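Side-chain contacts in peroxisomal membrane protein LPX1 (PDB 2Y6U), which hydrolyses acyl esters in yeast peroxisomes, with acyl esterase, triacylglycerol lipase and phospholipase A activity: residues 102-105 and 106-109; 111-114 and 115-118; 356-360 and 361-365; 371-374 and 375-379. All coordinates share one frame; numbering follows the deposited sequence.

Contact 1 (102-105 and 106-109); sequences VRNR and GRLG
A type II beta turn directly after helix 98-103 of the alpha/beta hydrolase fold brings Arg107 back over Asn104. The evidence is the closing bond, Arg107 N to Asn104 O at 2.8 Å and 160°, together with the positive phi (86°) of Gly106 at the third position; there a side chain would jam against Arg105 O. The same Asn104 O also takes a bond from a water at 3.1 Å, and that water accepts from Leu108 N, so one carbonyl ties both the turn and the loop leaving it. With CG beside its backbone N (chi1 -59°) and an extended chain beyond, Arg107 runs across Asn104 at about a right angle. Its NH1 reaches Asn104 OD1 at 3.1 Å in the plane of the amide carbonyl, although OD1 is tilted out of the guanidinium plane. One guanidinium face lies over Arg103 O, 3.4 Å from NH1 but too poorly angled for a bond. Asn104 CB also packs against Leu108 CD2 at 4.0 Å. Glu32 is the common partner, forming salt bridges with Arg103 NH2 and Arg107 NH1, while its carbonyl O accepts from Asn104 ND2. An alanine in place of Arg107 would keep the turn's backbone bond but would probably cost Glu32 its salt bridge to this residue and Asn104 OD1 one of its donors. Arg103 and Arg107 thus share the Glu32 carboxylate, which probably balances their positive charge, while the asparagine amide uses both its ends to join the turn to the Glu32 segment.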
ATOM      1  N   VAL A 102     -22.609   9.626   2.823  1.00 30.50           N
ATOM      2  CA  VAL A 102     -23.496  10.528   2.127  1.00 34.27           C
ATOM      3  C   VAL A 102     -22.958  10.776   0.700  1.00 34.22           C
ATOM      4  O   VAL A 102     -23.732  10.715  -0.260  1.00 32.39           O
ATOM      5  CB  VAL A 102     -23.711  11.847   2.963  1.00 35.89           C
ATOM      6  CG1 VAL A 102     -24.556  12.941   2.201  1.00 36.28           C
ATOM      7  CG2 VAL A 102     -24.371  11.492   4.398  1.00 34.20           C
ATOM      8  N   ARG A 103     -21.677  11.079   0.567  1.00 31.63           N
ATOM      9  CA  ARG A 103     -21.115  11.341  -0.794  1.00 35.19           C
ATOM     10  C   ARG A 103     -21.284  10.115  -1.715  1.00 32.77           C
ATOM     11  O   ARG A 103     -21.492  10.287  -2.900  1.00 34.77           O
ATOM     12  CB  ARG A 103     -19.616  11.576  -0.785  1.00 34.80           C
ATOM     13  CG  ARG A 103     -19.064  12.936  -0.400  1.00 43.11           C
ATOM     14  CD  ARG A 103     -19.273  14.034  -1.330  1.00 50.95           C
ATOM     15  NE  ARG A 103     -18.448  14.118  -2.537  1.00 56.77           N
ATOM     16  CZ  ARG A 103     -18.253  15.280  -3.197  1.00 55.96           C
ATOM     17  NH1 ARG A 103     -18.706  16.395  -2.682  1.00 57.99           N
ATOM     18  NH2 ARG A 103     -17.546  15.366  -4.316  1.00 55.38           N
ATOM     19  N   ASN A 104     -21.145   8.920  -1.107  1.00 29.81           N
ATOM     20  CA  ASN A 104     -21.112   7.644  -1.785  1.00 29.21           C
ATOM     21  C   ASN A 104     -22.522   6.984  -1.897  1.00 32.02           C
ATOM     22  O   ASN A 104     -22.644   5.856  -2.416  1.00 31.24           O
ATOM     23  CB  ASN A 104     -20.168   6.710  -1.067  1.00 25.07           C
ATOM     24  CG  ASN A 104     -18.728   7.139  -1.230  1.00 24.88           C
ATOM     25  OD1 ASN A 104     -18.387   7.622  -2.293  1.00 26.48           O
ATOM     26  ND2 ASN A 104     -17.902   6.911  -0.234  1.00 22.60           N
ATOM     27  N   ARG A 105     -23.570   7.743  -1.589  1.00 34.16           N
ATOM     28  CA  ARG A 105     -24.925   7.206  -1.734  1.00 36.66           C
ATOM     29  C   ARG A 105     -25.161   6.608  -3.091  1.00 37.19           C
ATOM     30  O   ARG A 105     -24.992   7.254  -4.129  1.00 36.72           O
ATOM     31  CB  ARG A 105     -26.011   8.265  -1.398  1.00 41.03           C
ATOM     32  CG  ARG A 105     -25.930   8.647   0.096  1.00 49.83           C
ATOM     33  CD  ARG A 105     -26.698   7.683   1.070  1.00 58.30           C
ATOM     34  NE  ARG A 105     -27.410   8.351   2.199  1.00 62.38           N
ATOM     35  CZ  ARG A 105     -27.061   8.277   3.506  1.00 61.79           C
ATOM     36  NH1 ARG A 105     -25.960   7.604   3.906  1.00 50.62           N
ATOM     37  NH2 ARG A 105     -27.817   8.912   4.423  1.00 66.20           N
ATOM     38  N   GLY A 106     -25.621   5.351  -3.098  1.00 36.28           N
ATOM     39  CA  GLY A 106     -25.918   4.623  -4.336  1.00 36.21           C
ATOM     40  C   GLY A 106     -24.702   3.894  -4.961  1.00 33.32           C
ATOM     41  O   GLY A 106     -24.900   3.152  -5.886  1.00 34.83           O
ATOM     42  N   ARG A 107     -23.484   4.198  -4.520  1.00 30.23           N
ATOM     43  CA  ARG A 107     -22.272   3.589  -5.053  1.00 31.50           C
ATOM     44  C   ARG A 107     -21.746   2.406  -4.283  1.00 30.27           C
ATOM     45  O   ARG A 107     -20.944   1.643  -4.835  1.00 29.13           O
ATOM     46  CB  ARG A 107     -21.101   4.561  -5.036  1.00 31.03           C
ATOM     47  CG  ARG A 107     -21.327   5.836  -5.823  1.00 35.03           C
ATOM     48  CD  ARG A 107     -20.105   6.781  -5.593  1.00 38.55           C
ATOM     49  NE  ARG A 107     -20.396   8.077  -6.257  1.00 47.98           N
ATOM     50  CZ  ARG A 107     -19.828   9.226  -5.875  1.00 51.16           C
ATOM     51  NH1 ARG A 107     -18.948   9.246  -4.857  1.00 44.34           N
ATOM     52  NH2 ARG A 107     -20.171  10.353  -6.484  1.00 52.84           N
ATOM     53  N   LEU A 108     -22.148   2.281  -3.018  1.00 30.16           N
ATOM     54  CA  LEU A 108     -21.571   1.265  -2.137  1.00 28.84           C
ATOM     55  C   LEU A 108     -22.129  -0.150  -2.434  1.00 29.22           C
ATOM     56  O   LEU A 108     -23.256  -0.315  -2.764  1.00 32.07           O
ATOM     57  CB  LEU A 108     -21.827   1.625  -0.691  1.00 28.14           C
ATOM     58  CG  LEU A 108     -21.178   2.897  -0.132  1.00 28.69           C
ATOM     59  CD1 LEU A 108     -21.832   3.236   1.248  1.00 27.37           C
ATOM     60  CD2 LEU A 108     -19.627   2.805  -0.182  1.00 25.50           C
ATOM     61  N   GLY A 109     -21.242  -1.140  -2.465  1.00 28.56           N
ATOM     62  CA  GLY A 109     -21.617  -2.570  -2.555  1.00 27.68           C
ATOM     63  C   GLY A 109     -21.572  -3.285  -1.198  1.00 27.56           C
ATOM     64  O   GLY A 109     -21.624  -2.653  -0.110  1.00 28.91           O
TER
HETATM   65  O   HOH W   1     -24.440   3.563  -1.375  1.00 39.73           O

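Contact 2 (111-114 and 115-118); sequences NFNW and IDGA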
ATOM      1  N   ASN A 111     -19.286  -5.518  -0.123  1.00 30.95           N
ATOM      2  CA  ASN A 111     -17.996  -5.994   0.371  1.00 31.30           C
ATOM      3  C   ASN A 111     -17.197  -4.790   0.953  1.00 30.50           C
ATOM      4  O   ASN A 111     -16.488  -4.158   0.206  1.00 32.55           O
ATOM      5  CB  ASN A 111     -17.289  -6.728  -0.792  1.00 30.72           C
ATOM      6  CG  ASN A 111     -15.857  -7.400  -0.401  1.00 35.26           C
ATOM      7  OD1 ASN A 111     -15.488  -7.313   0.706  1.00 34.44           O
ATOM      8  ND2 ASN A 111     -15.236  -8.155  -1.332  1.00 33.70           N
ATOM      9  N   PHE A 112     -17.266  -4.527   2.256  1.00 27.26           N
ATOM     10  CA  PHE A 112     -16.407  -3.530   2.826  1.00 25.60           C
ATOM     11  C   PHE A 112     -15.197  -4.199   3.513  1.00 24.09           C
ATOM     12  O   PHE A 112     -15.318  -4.898   4.552  1.00 27.37           O
ATOM     13  CB  PHE A 112     -17.184  -2.648   3.801  1.00 27.27           C
ATOM     14  CG  PHE A 112     -16.340  -1.669   4.494  1.00 26.70           C
ATOM     15  CD1 PHE A 112     -15.628  -0.721   3.786  1.00 30.81           C
ATOM     16  CD2 PHE A 112     -16.161  -1.746   5.848  1.00 30.46           C
ATOM     17  CE1 PHE A 112     -14.778   0.153   4.438  1.00 31.91           C
ATOM     18  CE2 PHE A 112     -15.402  -0.800   6.502  1.00 29.58           C
ATOM     19  CZ  PHE A 112     -14.701   0.082   5.856  1.00 28.84           C
ATOM     20  N   ASN A 113     -14.035  -4.059   2.865  1.00 24.15           N
ATOM     21  CA  ASN A 113     -12.837  -4.779   3.254  1.00 21.89           C
ATOM     22  C   ASN A 113     -12.024  -3.744   4.084  1.00 21.55           C
ATOM     23  O   ASN A 113     -11.638  -2.652   3.593  1.00 22.72           O
ATOM     24  CB  ASN A 113     -12.092  -5.227   1.970  1.00 20.98           C
ATOM     25  CG  ASN A 113     -10.759  -5.868   2.264  1.00 25.32           C
ATOM     26  OD1 ASN A 113      -9.907  -5.203   2.918  1.00 25.13           O
ATOM     27  ND2 ASN A 113     -10.508  -7.066   1.739  1.00 22.62           N
ATOM     28  N   TRP A 114     -11.724  -4.043   5.334  1.00 20.12           N
ATOM     29  CA  TRP A 114     -11.170  -3.003   6.213  1.00 20.75           C
ATOM     30  C   TRP A 114      -9.762  -2.627   5.752  1.00 20.34           C
ATOM     31  O   TRP A 114      -9.306  -1.514   6.089  1.00 22.24           O
ATOM     32  CB  TRP A 114     -11.114  -3.485   7.657  1.00 22.46           C
ATOM     33  CG  TRP A 114     -12.414  -3.711   8.317  1.00 21.86           C
ATOM     34  CD1 TRP A 114     -13.673  -3.548   7.770  1.00 24.88           C
ATOM     35  CD2 TRP A 114     -12.600  -4.063   9.649  1.00 23.50           C
ATOM     36  NE1 TRP A 114     -14.629  -3.907   8.681  1.00 25.44           N
ATOM     37  CE2 TRP A 114     -14.021  -4.133   9.875  1.00 25.47           C
ATOM     38  CE3 TRP A 114     -11.738  -4.363  10.708  1.00 23.46           C
ATOM     39  CZ2 TRP A 114     -14.550  -4.498  11.088  1.00 26.80           C
ATOM     40  CZ3 TRP A 114     -12.246  -4.622  11.923  1.00 28.23           C
ATOM     41  CH2 TRP A 114     -13.682  -4.777  12.113  1.00 29.71           C
ATOM     42  N   ILE A 115      -9.080  -3.531   5.021  1.00 21.20           N
ATOM     43  CA  ILE A 115      -7.746  -3.246   4.474  1.00 20.81           C
ATOM     44  C   ILE A 115      -7.837  -2.174   3.358  1.00 21.55           C
ATOM     45  O   ILE A 115      -6.992  -1.280   3.265  1.00 20.85           O
ATOM     46  CB  ILE A 115      -6.989  -4.443   4.059  1.00 20.79           C
ATOM     47  CG1 ILE A 115      -6.826  -5.462   5.226  1.00 22.34           C
ATOM     48  CG2 ILE A 115      -5.540  -4.004   3.535  1.00 19.61           C
ATOM     49  CD1 ILE A 115      -6.269  -6.795   4.838  1.00 24.37           C
ATOM     50  N   ASP A 116      -8.846  -2.270   2.516  1.00 21.34           N
ATOM     51  CA  ASP A 116      -9.177  -1.172   1.540  1.00 21.57           C
ATOM     52  C   ASP A 116      -9.352   0.148   2.323  1.00 20.92           C
ATOM     53  O   ASP A 116      -8.840   1.199   1.913  1.00 20.79           O
ATOM     54  CB  ASP A 116     -10.452  -1.440   0.782  1.00 22.69           C
ATOM     55  CG  ASP A 116     -10.367  -2.611  -0.177  1.00 25.59           C
ATOM     56  OD1 ASP A 116      -9.319  -3.288  -0.331  1.00 26.94           O
ATOM     57  OD2 ASP A 116     -11.472  -2.948  -0.770  1.00 24.63           O
ATOM     58  N   GLY A 117     -10.081   0.110   3.424  1.00 21.11           N
ATOM     59  CA  GLY A 117     -10.253   1.282   4.254  1.00 19.84           C
ATOM     60  C   GLY A 117      -8.890   1.820   4.820  1.00 21.12           C
ATOM     61  O   GLY A 117      -8.692   3.011   4.914  1.00 22.24           O
ATOM     62  N   ALA A 118      -7.959   0.921   5.194  1.00 20.07           N
ATOM     63  CA  ALA A 118      -6.612   1.340   5.540  1.00 19.68           C
ATOM     64  C   ALA A 118      -5.866   1.959   4.398  1.00 19.28           C
ATOM     65  O   ALA A 118      -5.172   3.018   4.579  1.00 18.57           O
ATOM     66  CB  ALA A 118      -5.780   0.187   6.207  1.00 18.31           C
TER
HETATM   67  O   HOH W   2     -13.890  -2.723   0.324  1.00 23.35           O
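Asn113 lays its amide over the carboxylate of Asp116, the two planes only 14° apart and stacked while the side chains themselves cross at about a right angle. Asn113 CB comes 3.6 Å from Asp116 OD2. With CG anti to the backbone N (chi1 174°), the amide is carried forward over the helix start, where OD1 meets two amide hydrogens: Asp116 N at 3.1 Å, approaching from above the carbonyl plane, and Ile115 N at 2.8 Å in a weak bond bent to 124°. This is the N-cap of helix 114-125, and Ile115 CB packs at 3.2 Å from the same oxygen. Replacing Asn113 with a valine is likely to leave the Ile115 and Asp116 amides without their capping acceptor. The Asn113 carbonyl then starts the regular helical bonding, taking Gly117 N at 3.2 Å within its own plane. Asp116 is held from several directions: OD1 forms a salt bridge with Arg119, and OD2 accepts from Ala20 N and from a water, at 2.7 Å from the latter. That water also donates to Asn111 O and accepts from Asn113 N. The Trp114 indole meets Phe149 of helix 146-157 edge-to-face.

Contact 3 (356-360 and 361-365); sequences PQLTL and EERAV
Arg363 N donates to Thr359 O at 2.9 Å and Ala364 N to Leu360 O at 3.0 Å, the opening backbone bonds of helix 360-378. Thr359 and Glu362 close this helix start as a capping box. In one direction Glu362 N donates to Thr359 OG1 at 3.1 Å, nearly straight at 163°; in the other, Thr359 N donates to Glu362 OE1 at 2.9 Å, using the lone pair directed away from the second carboxylate oxygen. The threonine hydroxyl sits between its backbone N and carbonyl carbon (chi1 67°), which lets it face the Glu362 amide and also donate weakly to OE1. Glu362 OE1 thus takes one good bond, from Thr359 N, and one weak one, from the hydroxyl. Arg363, its chain extended from CG to NE, runs back along the incoming loop: CG packs on Leu358 CB at 3.8 Å, and NE donates to Leu358 O from above the carbonyl plane, the oxygen lying near the guanidinium plane. The far end of Arg363 belongs to the dimer interface, with a salt bridge to Asp29 of the second subunit and a bond to the Gly106 carbonyl there. A water accepts from Arg363 NH2 at 2.9 Å and from Leu358 N at 2.8 Å.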
ATOM      1  N   PRO A 356      17.601  21.708   3.890  1.00115.57           N
ATOM      2  CA  PRO A 356      18.967  21.749   3.399  1.00117.42           C
ATOM      3  C   PRO A 356      19.111  22.557   2.125  1.00119.29           C
ATOM      4  O   PRO A 356      18.380  22.369   1.151  1.00119.57           O
ATOM      5  CB  PRO A 356      19.312  20.277   3.163  1.00117.97           C
ATOM      6  CG  PRO A 356      18.037  19.623   2.962  1.00116.84           C
ATOM      7  CD  PRO A 356      17.037  20.355   3.793  1.00115.34           C
ATOM      8  N   GLN A 357      20.070  23.465   2.195  1.00 66.27           N
ATOM      9  CA  GLN A 357      20.468  24.343   1.139  1.00 65.96           C
ATOM     10  C   GLN A 357      21.771  23.760   0.526  1.00 61.03           C
ATOM     11  O   GLN A 357      22.860  24.340   0.675  1.00 60.83           O
ATOM     12  CB  GLN A 357      20.678  25.749   1.760  1.00 71.74           C
ATOM     13  CG  GLN A 357      21.750  25.883   2.990  1.00 76.37           C
ATOM     14  CD  GLN A 357      21.438  25.075   4.325  1.00 81.95           C
ATOM     15  OE1 GLN A 357      20.924  25.643   5.294  1.00 91.30           O
ATOM     16  NE2 GLN A 357      21.799  23.786   4.368  1.00 77.07           N
ATOM     17  N   LEU A 358      21.681  22.590  -0.117  1.00 56.31           N
ATOM     18  CA  LEU A 358      22.884  21.968  -0.703  1.00 52.95           C
ATOM     19  C   LEU A 358      22.852  21.961  -2.213  1.00 51.56           C
ATOM     20  O   LEU A 358      21.865  21.471  -2.833  1.00 54.03           O
ATOM     21  CB  LEU A 358      23.040  20.531  -0.249  1.00 50.03           C
ATOM     22  CG  LEU A 358      22.991  20.323   1.256  1.00 53.19           C
ATOM     23  CD1 LEU A 358      22.711  18.863   1.524  1.00 50.86           C
ATOM     24  CD2 LEU A 358      24.318  20.825   1.912  1.00 52.44           C
ATOM     25  N   THR A 359      23.974  22.334  -2.806  1.00 48.81           N
ATOM     26  CA  THR A 359      24.164  22.189  -4.240  1.00 47.40           C
ATOM     27  C   THR A 359      24.323  20.730  -4.658  1.00 45.11           C
ATOM     28  O   THR A 359      24.550  19.848  -3.847  1.00 43.04           O
ATOM     29  CB  THR A 359      25.403  22.950  -4.688  1.00 49.98           C
ATOM     30  OG1 THR A 359      26.544  22.301  -4.110  1.00 44.49           O
ATOM     31  CG2 THR A 359      25.314  24.480  -4.238  1.00 51.77           C
ATOM     32  N   LEU A 360      24.170  20.476  -5.946  1.00 45.75           N
ATOM     33  CA  LEU A 360      24.348  19.156  -6.514  1.00 45.12           C
ATOM     34  C   LEU A 360      25.764  18.613  -6.137  1.00 43.54           C
ATOM     35  O   LEU A 360      25.959  17.446  -5.905  1.00 41.90           O
ATOM     36  CB  LEU A 360      24.194  19.257  -8.039  1.00 47.53           C
ATOM     37  CG  LEU A 360      23.483  18.308  -8.992  1.00 54.09           C
ATOM     38  CD1 LEU A 360      22.344  17.436  -8.325  1.00 50.80           C
ATOM     39  CD2 LEU A 360      22.892  19.084 -10.248  1.00 58.23           C
ATOM     40  N   GLU A 361      26.763  19.473  -6.153  1.00 44.84           N
ATOM     41  CA  GLU A 361      28.125  19.043  -5.893  1.00 44.46           C
ATOM     42  C   GLU A 361      28.290  18.674  -4.403  1.00 41.44           C
ATOM     43  O   GLU A 361      28.927  17.707  -4.070  1.00 40.94           O
ATOM     44  CB  GLU A 361      29.098  20.146  -6.358  1.00 49.09           C
ATOM     45  CG  GLU A 361      28.989  20.341  -7.909  1.00 54.95           C
ATOM     46  CD  GLU A 361      27.797  21.293  -8.367  1.00 59.93           C
ATOM     47  OE1 GLU A 361      27.111  21.955  -7.514  1.00 53.96           O
ATOM     48  OE2 GLU A 361      27.553  21.368  -9.608  1.00 65.26           O
ATOM     49  N   GLU A 362      27.690  19.448  -3.525  1.00 41.30           N
ATOM     50  CA  GLU A 362      27.710  19.156  -2.111  1.00 40.39           C
ATOM     51  C   GLU A 362      26.984  17.834  -1.857  1.00 36.86           C
ATOM     52  O   GLU A 362      27.463  16.983  -1.115  1.00 36.34           O
ATOM     53  CB  GLU A 362      27.033  20.262  -1.349  1.00 42.02           C
ATOM     54  CG  GLU A 362      27.977  21.503  -1.196  1.00 45.33           C
ATOM     55  CD  GLU A 362      27.272  22.667  -0.640  1.00 48.48           C
ATOM     56  OE1 GLU A 362      26.090  22.846  -0.922  1.00 48.01           O
ATOM     57  OE2 GLU A 362      27.884  23.445   0.086  1.00 54.39           O
ATOM     58  N   ARG A 363      25.872  17.666  -2.539  1.00 34.90           N
ATOM     59  CA  ARG A 363      25.130  16.396  -2.459  1.00 33.95           C
ATOM     60  C   ARG A 363      25.971  15.210  -2.905  1.00 33.01           C
ATOM     61  O   ARG A 363      25.891  14.155  -2.292  1.00 34.68           O
ATOM     62  CB  ARG A 363      23.804  16.512  -3.167  1.00 32.99           C
ATOM     63  CG  ARG A 363      22.883  17.461  -2.451  1.00 32.92           C
ATOM     64  CD  ARG A 363      21.681  17.852  -3.328  1.00 32.29           C
ATOM     65  NE  ARG A 363      20.580  18.457  -2.587  1.00 36.10           N
ATOM     66  CZ  ARG A 363      19.699  17.812  -1.826  1.00 36.53           C
ATOM     67  NH1 ARG A 363      19.697  16.506  -1.776  1.00 37.60           N
ATOM     68  NH2 ARG A 363      18.781  18.483  -1.170  1.00 38.03           N
ATOM     69  N   ALA A 364      26.805  15.393  -3.912  1.00 34.92           N
ATOM     70  CA  ALA A 364      27.686  14.363  -4.423  1.00 34.73           C
ATOM     71  C   ALA A 364      28.728  13.901  -3.386  1.00 36.00           C
ATOM     72  O   ALA A 364      28.927  12.694  -3.195  1.00 36.06           O
ATOM     73  CB  ALA A 364      28.359  14.807  -5.725  1.00 35.41           C
ATOM     74  N   VAL A 365      29.384  14.862  -2.739  1.00 37.64           N
ATOM     75  CA  VAL A 365      30.378  14.605  -1.661  1.00 37.08           C
ATOM     76  C   VAL A 365      29.684  13.895  -0.482  1.00 34.88           C
ATOM     77  O   VAL A 365      30.196  12.931   0.050  1.00 34.71           O
ATOM     78  CB  VAL A 365      30.994  15.939  -1.178  1.00 38.61           C
ATOM     79  CG1 VAL A 365      31.858  15.731   0.079  1.00 39.04           C
ATOM     80  CG2 VAL A 365      31.804  16.610  -2.360  1.00 38.30           C
TER
HETATM   81  O   HOH W   3      19.357  21.294  -0.877  0.50 97.86           O

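Contact 4 (371-374 and 375-379); sequences FDSF and KNEAL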
ATOM      1  N   PHE A 371      27.770   6.463   1.188  1.00 32.94           N
ATOM      2  CA  PHE A 371      27.963   5.188   0.534  1.00 33.98           C
ATOM      3  C   PHE A 371      29.187   4.478   1.093  1.00 35.59           C
ATOM      4  O   PHE A 371      29.102   3.297   1.387  1.00 36.81           O
ATOM      5  CB  PHE A 371      28.127   5.308  -0.958  1.00 34.32           C
ATOM      6  CG  PHE A 371      28.354   3.999  -1.630  1.00 35.90           C
ATOM      7  CD1 PHE A 371      27.285   3.176  -1.930  1.00 35.31           C
ATOM      8  CD2 PHE A 371      29.637   3.578  -1.976  1.00 34.09           C
ATOM      9  CE1 PHE A 371      27.487   2.003  -2.565  1.00 37.77           C
ATOM     10  CE2 PHE A 371      29.847   2.361  -2.610  1.00 37.50           C
ATOM     11  CZ  PHE A 371      28.780   1.561  -2.879  1.00 38.49           C
ATOM     12  N   ASP A 372      30.301   5.160   1.248  1.00 36.98           N
ATOM     13  CA  ASP A 372      31.500   4.512   1.802  0.70 39.96           C
ATOM     14  C   ASP A 372      31.223   3.927   3.192  1.00 40.77           C
ATOM     15  O   ASP A 372      31.657   2.811   3.502  1.00 43.63           O
ATOM     16  CB  ASP A 372      32.675   5.497   1.895  0.70 43.91           C
ATOM     17  CG  ASP A 372      33.300   5.824   0.519  0.70 49.33           C
ATOM     18  OD1 ASP A 372      33.097   5.039  -0.463  0.70 51.95           O
ATOM     19  OD2 ASP A 372      34.019   6.873   0.445  0.70 53.36           O
ATOM     20  N   SER A 373      30.535   4.679   4.037  1.00 39.91           N
ATOM     21  CA  SER A 373      30.176   4.248   5.381  0.50 42.50           C
ATOM     22  C   SER A 373      29.292   2.992   5.335  1.00 41.68           C
ATOM     23  O   SER A 373      29.490   1.997   6.037  1.00 42.02           O
ATOM     24  CB  SER A 373      29.401   5.397   6.059  0.50 42.92           C
ATOM     25  OG  SER A 373      29.080   5.095   7.400  0.50 46.94           O
ATOM     26  N   PHE A 374      28.277   3.052   4.497  1.00 38.17           N
ATOM     27  CA  PHE A 374      27.312   1.953   4.376  1.00 38.13           C
ATOM     28  C   PHE A 374      28.001   0.697   3.858  1.00 38.17           C
ATOM     29  O   PHE A 374      27.791  -0.417   4.404  1.00 41.02           O
ATOM     30  CB  PHE A 374      26.143   2.410   3.467  1.00 37.15           C
ATOM     31  CG  PHE A 374      25.117   1.347   3.197  1.00 39.66           C
ATOM     32  CD1 PHE A 374      24.236   0.972   4.140  1.00 45.15           C
ATOM     33  CD2 PHE A 374      25.067   0.729   1.975  1.00 40.85           C
ATOM     34  CE1 PHE A 374      23.316  -0.009   3.856  1.00 51.46           C
ATOM     35  CE2 PHE A 374      24.164  -0.214   1.691  1.00 44.36           C
ATOM     36  CZ  PHE A 374      23.283  -0.588   2.602  1.00 45.97           C
ATOM     37  N   LYS A 375      28.842   0.855   2.829  1.00 38.26           N
ATOM     38  CA  LYS A 375      29.596  -0.265   2.264  1.00 41.32           C
ATOM     39  C   LYS A 375      30.417  -0.936   3.398  1.00 44.00           C
ATOM     40  O   LYS A 375      30.405  -2.189   3.546  1.00 46.14           O
ATOM     41  CB  LYS A 375      30.501   0.205   1.119  1.00 42.05           C
ATOM     42  CG  LYS A 375      31.464  -0.878   0.618  1.00 49.28           C
ATOM     43  CD  LYS A 375      32.649  -0.325  -0.215  1.00 51.09           C
ATOM     44  CE  LYS A 375      33.607   0.540   0.582  1.00 58.55           C
ATOM     45  NZ  LYS A 375      35.042   0.204   0.270  1.00 64.19           N
ATOM     46  N   ASN A 376      31.115  -0.121   4.196  1.00 46.06           N
ATOM     47  CA  ASN A 376      31.915  -0.684   5.315  1.00 50.04           C
ATOM     48  C   ASN A 376      31.046  -1.406   6.348  1.00 50.25           C
ATOM     49  O   ASN A 376      31.477  -2.397   6.931  1.00 55.60           O
ATOM     50  CB  ASN A 376      32.805   0.396   5.941  1.00 52.79           C
ATOM     51  CG  ASN A 376      33.900   0.927   4.946  1.00 55.32           C
ATOM     52  OD1 ASN A 376      34.327   0.224   4.004  1.00 54.35           O
ATOM     53  ND2 ASN A 376      34.325   2.177   5.154  1.00 58.60           N
ATOM     54  N   GLU A 377      29.829  -0.934   6.594  1.00 60.99           N
ATOM     55  CA  GLU A 377      28.988  -1.657   7.525  0.50 60.57           C
ATOM     56  C   GLU A 377      28.397  -2.952   6.854  1.00 55.69           C
ATOM     57  O   GLU A 377      28.230  -3.967   7.524  1.00 56.90           O
ATOM     58  CB  GLU A 377      27.920  -0.742   8.153  0.50 63.11           C
ATOM     59  CG  GLU A 377      28.367   0.733   8.555  0.50 68.52           C
ATOM     60  CD  GLU A 377      29.725   0.898   9.302  0.50 74.44           C
ATOM     61  OE1 GLU A 377      30.161  -0.051   9.992  0.50 78.34           O
ATOM     62  OE2 GLU A 377      30.343   2.013   9.231  0.50 73.15           O
ATOM     63  N   ALA A 378      28.144  -2.940   5.555  1.00 50.51           N
ATOM     64  CA  ALA A 378      27.505  -4.092   4.911  1.00 47.92           C
ATOM     65  C   ALA A 378      28.455  -5.191   4.416  1.00 47.99           C
ATOM     66  O   ALA A 378      28.066  -6.355   4.257  1.00 45.77           O
ATOM     67  CB  ALA A 378      26.611  -3.615   3.724  1.00 46.06           C
ATOM     68  N   LEU A 379      29.689  -4.825   4.103  1.00 49.55           N
ATOM     69  CA  LEU A 379      30.553  -5.756   3.436  1.00 51.55           C
ATOM     70  C   LEU A 379      30.988  -6.822   4.462  1.00 53.61           C
ATOM     71  O   LEU A 379      31.423  -6.489   5.559  1.00 54.83           O
ATOM     72  CB  LEU A 379      31.730  -4.995   2.863  1.00 54.45           C
ATOM     73  CG  LEU A 379      32.360  -5.502   1.595  1.00 58.00           C
ATOM     74  CD1 LEU A 379      32.932  -4.340   0.847  1.00 62.86           C
ATOM     75  CD2 LEU A 379      33.478  -6.424   2.070  1.00 63.93           C
TER
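Lys375 CB lies 3.4 Å from Phe371 O and, by a looser touch, 4.4 Å from Phe371 CE2, one turn apart near the C-terminal end of helix 360-378. This is the unusual extended helix that takes part in the dimer contact yet is dispensable for dimerization. The i to i-4 backbone hydrogen bonds set these positions: Lys375 N reaches Phe371 O at 2.8 Å and 169°, and Ala378 N bonds Phe374 O at the same length, with Ala378 CB resting 3.5 Å from that oxygen. Asn376 folds its amide back over the preceding turn, CG beside the backbone N (chi1 -65°), placing ND2 3.2 Å from Asp372 O but at an angle too poor for a hydrogen bond; Asp372 O is instead satisfied by Asn376 N. The lysine chain starts extended, bends at chi3 and chi4 and leads away from Phe371. Further out, the second subunit provides the packing surface: its Tyr197 meets Phe371 and Lys375, and its Leu264 meets Phe374. Past the helix, Leu379 joins a parallel beta ladder with a strand of that subunit, while within its own chain Leu379 N donates to Lys375 O at 2.8 Å.

The four contacts form two groups. Contacts 1 and 2 adjoin in the sequence, centres 15 Å apart, and shape the loop between helices 98-103 and 114-125. Contacts 3 and 4, centres 20 Å apart, occupy the start and end of helix 360-378. Within one chain, contact 1 lies 50 Å from contact 3, centre to centre, yet in the dimer they meet: Arg363 of one subunit donates to the Gly106 carbonyl of the other. Contact 4 adds a second interface region on the same helix. Contact 2 places the Trp114 side chain near, without touching, a likely nucleophile elbow containing Ser145.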